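Local atomic coordinates of uncharacterized conserved protein of COG5135 (Nostoc punctiforme, PDB entry 2I51), a protein that binds flavin mononucleotide and is related to pyridoxamine 5'-phosphate oxidase, although its own reaction has not been established. Residues T31-P34 with P38-R41. Sequence-based numbering, arbitrary orientation.
Sequences TVQP and PANR. With FMN (flavin mononucleotide), chain C; EDO (1,2-ethanediol), chain S.
Pro38 starts the return strand of a beta hairpin facing Val32, a non-hydrogen-bonded pair in which both side chains lie on the same face of the sheet. Its carbonyl oxygen accepts a hydrogen bond from Gln33 NE2, 3.0 Å from Pro38 O; the donor sits well above the carbonyl plane, while the oxygen lies in the plane of the Gln33 amide. Gln33 gets there with CG anti to its carbonyl carbon (chi1 -58°) and an extended chain beyond, which carries the end of its side chain back to the second strand. Next comes Ala39, the antiparallel hydrogen-bonded partner of Thr31: Ala39 N to Thr31 O and Thr31 N to Ala39 O are both 2.9 Å, and Ala39 CB lies 3.6 Å from Thr31 OG1. Asn40 points away from the first segment, and its OD1 is hydrogen-bonded to ND2 of Asn40 of the second subunit. The side chain of Arg41, bent at chi2 and chi3, crosses that of Thr31 at about a right angle. Arg41 NH1 gives Thr31 OG1 a nearly straight bond of 2.9 Å (165°), and NE and NH2 both hold the flavin phosphate oxygen O3P, with Arg41 NH2 at 2.8 Å from FMN O3P; hydroxyl and phosphate oxygen meet the guanidinium edge-on, in its plane. The hairpin thus sets a phosphate-binding residue of the FMN pocket, with Thr31 as second-shell support. A leucine in place of Arg41 would probably leave O3P without this two-pronged grip and Thr31 OG1 without its NH1 donor. Helix 64-71 lies against Gln33, Ala39 and Arg41, its Gln68 bonding both Thr31 OG1 and Arg41 NH2, while strand 26-32 continues the pairing through Leu29 with Arg41.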
ATOM      1  N   THR A  31      -7.909  -0.714   2.858  1.00 13.90           N
ATOM      2  CA  THR A  31      -9.230  -0.943   3.378  1.00 16.10           C
ATOM      3  C   THR A  31     -10.098  -1.525   2.261  1.00 16.67           C
ATOM      4  O   THR A  31      -9.624  -1.707   1.123  1.00 14.74           O
ATOM      5  CB  THR A  31      -9.874   0.413   3.830  1.00 14.92           C
ATOM      6  OG1 THR A  31      -9.800   1.369   2.734  1.00 16.29           O
ATOM      7  CG2 THR A  31      -9.233   0.970   5.075  1.00 16.82           C
ATOM      8  N   VAL A  32     -11.350  -1.880   2.585  1.00 16.55           N
ATOM      9  CA  VAL A  32     -12.297  -2.360   1.584  1.00 16.89           C
ATOM     10  C   VAL A  32     -13.448  -1.364   1.519  1.00 16.11           C
ATOM     11  O   VAL A  32     -13.955  -0.861   2.567  1.00 19.16           O
ATOM     12  CB  VAL A  32     -12.794  -3.813   1.864  1.00 20.08           C
ATOM     13  CG1 VAL A  32     -13.669  -4.362   0.707  1.00 20.53           C
ATOM     14  CG2 VAL A  32     -11.652  -4.751   2.005  1.00 26.32           C
ATOM     15  N   GLN A  33     -13.856  -1.031   0.292  1.00 16.16           N
ATOM     16  CA  GLN A  33     -14.982  -0.136   0.075  1.00 19.54           C
ATOM     17  C   GLN A  33     -16.309  -0.894   0.254  1.00 18.73           C
ATOM     18  O   GLN A  33     -16.347  -2.116   0.170  1.00 19.26           O
ATOM     19  CB  GLN A  33     -14.893   0.478  -1.315  1.00 19.56           C
ATOM     20  CG  GLN A  33     -13.595   1.239  -1.536  1.00 21.46           C
ATOM     21  CD  GLN A  33     -13.418   1.695  -2.968  1.00 26.37           C
ATOM     22  OE1 GLN A  33     -14.203   2.519  -3.486  1.00 32.11           O
ATOM     23  NE2 GLN A  33     -12.427   1.138  -3.641  1.00 22.18           N
ATOM     24  N   PRO A  34     -17.400  -0.162   0.513  1.00 19.66           N
ATOM     25  CA  PRO A  34     -18.727  -0.779   0.537  1.00 23.31           C
ATOM     26  C   PRO A  34     -19.034  -1.620  -0.705  1.00 23.68           C
ATOM     27  O   PRO A  34     -19.764  -2.623  -0.614  1.00 25.27           O
ATOM     28  CB  PRO A  34     -19.676   0.419   0.643  1.00 23.67           C
ATOM     29  CG  PRO A  34     -18.859   1.485   1.319  1.00 24.37           C
ATOM     30  CD  PRO A  34     -17.431   1.261   0.908  1.00 21.34           C
ATOM     31  N   PRO A  38     -10.939  -2.974  -3.069  1.00 14.94           N
ATOM     32  CA  PRO A  38      -9.922  -2.479  -2.137  1.00 14.78           C
ATOM     33  C   PRO A  38      -9.637  -1.008  -2.393  1.00 17.32           C
ATOM     34  O   PRO A  38      -9.924  -0.456  -3.464  1.00 17.62           O
ATOM     35  CB  PRO A  38      -8.708  -3.321  -2.497  1.00 15.70           C
ATOM     36  CG  PRO A  38      -8.903  -3.596  -3.936  1.00 18.20           C
ATOM     37  CD  PRO A  38     -10.346  -3.780  -4.152  1.00 17.81           C
ATOM     38  N   ALA A  39      -9.039  -0.386  -1.387  1.00 14.69           N
ATOM     39  CA  ALA A  39      -8.518   0.993  -1.450  1.00 16.00           C
ATOM     40  C   ALA A  39      -7.206   0.984  -0.707  1.00 15.89           C
ATOM     41  O   ALA A  39      -7.018   0.216   0.222  1.00 17.27           O
ATOM     42  CB  ALA A  39      -9.496   2.024  -0.829  1.00 17.46           C
ATOM     43  N   ASN A  40      -6.290   1.812  -1.138  1.00 12.94           N
ATOM     44  CA  ASN A  40      -4.928   1.775  -0.618  1.00 13.35           C
ATOM     45  C   ASN A  40      -4.319   3.165  -0.700  1.00 14.81           C
ATOM     46  O   ASN A  40      -4.306   3.750  -1.764  1.00 16.07           O
ATOM     47  CB  ASN A  40      -4.140   0.796  -1.480  1.00 14.40           C
ATOM     48  CG  ASN A  40      -2.874   0.260  -0.814  1.00 16.91           C
ATOM     49  OD1 ASN A  40      -2.623   0.485   0.373  1.00 16.64           O
ATOM     50  ND2 ASN A  40      -2.067  -0.513  -1.621  1.00 17.16           N
ATOM     51  N   ARG A  41      -3.790   3.664   0.418  1.00 13.29           N
ATOM     52  CA  ARG A  41      -3.144   4.996   0.422  1.00 13.53           C
ATOM     53  C   ARG A  41      -2.102   5.089   1.484  1.00 13.01           C
ATOM     54  O   ARG A  41      -2.146   4.374   2.483  1.00 14.64           O
ATOM     55  CB  ARG A  41      -4.165   6.112   0.592  1.00 14.98           C
ATOM     56  CG  ARG A  41      -4.632   6.355   1.980  1.00 14.45           C
ATOM     57  CD  ARG A  41      -5.548   5.280   2.535  1.00 14.32           C
ATOM     58  NE  ARG A  41      -6.855   5.224   1.910  1.00 14.18           N
ATOM     59  CZ  ARG A  41      -7.757   4.250   2.010  1.00 13.73           C
ATOM     60  NH1 ARG A  41      -7.455   3.050   2.537  1.00 16.14           N
ATOM     61  NH2 ARG A  41      -8.948   4.449   1.518  1.00 17.41           N
TER
HETATM   62  N1  FMN C 300      -3.719  11.063   4.578  1.00 10.57           N
HETATM   63  C2  FMN C 300      -4.205  10.953   5.827  1.00 13.59           C
HETATM   64  O2  FMN C 300      -5.417  10.891   6.055  1.00 15.73           O
HETATM   65  N3  FMN C 300      -3.329  10.850   6.890  1.00 13.29           N
HETATM   66  C4  FMN C 300      -1.976  10.888   6.735  1.00 13.00           C
HETATM   67  O4  FMN C 300      -1.171  10.647   7.710  1.00 13.19           O
HETATM   68  C4A FMN C 300      -1.461  11.001   5.453  1.00 11.01           C
HETATM   69  N5  FMN C 300      -0.095  11.071   5.235  1.00 12.49           N
HETATM   70  C5A FMN C 300       0.365  10.983   3.895  1.00 11.36           C
HETATM   71  C6  FMN C 300       1.722  10.930   3.660  1.00 11.20           C
HETATM   72  C7  FMN C 300       2.253  10.870   2.361  1.00 11.07           C
HETATM   73  C7M FMN C 300       3.712  10.556   2.152  1.00 13.80           C
HETATM   74  C8  FMN C 300       1.345  10.926   1.305  1.00 10.38           C
HETATM   75  C8M FMN C 300       1.838  10.606  -0.112  1.00 12.84           C
HETATM   76  C9  FMN C 300      -0.029  11.001   1.539  1.00 11.36           C
HETATM   77  C9A FMN C 300      -0.521  11.073   2.834  1.00 11.44           C
HETATM   78  N10 FMN C 300      -1.869  11.171   3.093  1.00 12.20           N
HETATM   79  C10 FMN C 300      -2.353  11.078   4.362  1.00 11.26           C
HETATM   80  C1' FMN C 300      -2.872  11.418   1.972  1.00 12.17           C
HETATM   81  C2' FMN C 300      -3.499  10.068   1.604  1.00 12.35           C
HETATM   82  O2' FMN C 300      -2.525   9.211   0.956  1.00 11.53           O
HETATM   83  C3' FMN C 300      -4.775  10.192   0.749  1.00 13.45           C
HETATM   84  O3' FMN C 300      -4.463  10.994  -0.373  1.00 14.05           O
HETATM   85  C4' FMN C 300      -5.847  10.901   1.603  1.00 15.24           C
HETATM   86  O4' FMN C 300      -5.894  10.469   2.967  1.00 16.35           O
HETATM   87  C5' FMN C 300      -7.204  10.577   0.981  1.00 15.93           C
HETATM   88  O5' FMN C 300      -7.392   9.167   0.997  1.00 13.89           O
HETATM   89  P   FMN C 300      -8.844   8.561   0.974  1.00 15.46           P
HETATM   90  O1P FMN C 300      -9.555   8.815   2.255  1.00 16.15           O
HETATM   91  O2P FMN C 300      -9.577   9.265  -0.211  1.00 19.37           O
HETATM   92  O3P FMN C 300      -8.715   7.116   0.617  1.00 16.60           O
HETATM   93  C1  EDO S 303     -11.889   5.096  -5.145  1.00 38.76           C
HETATM   94  O1  EDO S 303     -12.216   5.219  -3.760  1.00 50.88           O
HETATM   95  C2  EDO S 303     -10.807   4.033  -5.321  0.50 31.83           C
HETATM   96  O2  EDO S 303     -10.160   3.764  -4.070  0.50 18.18           O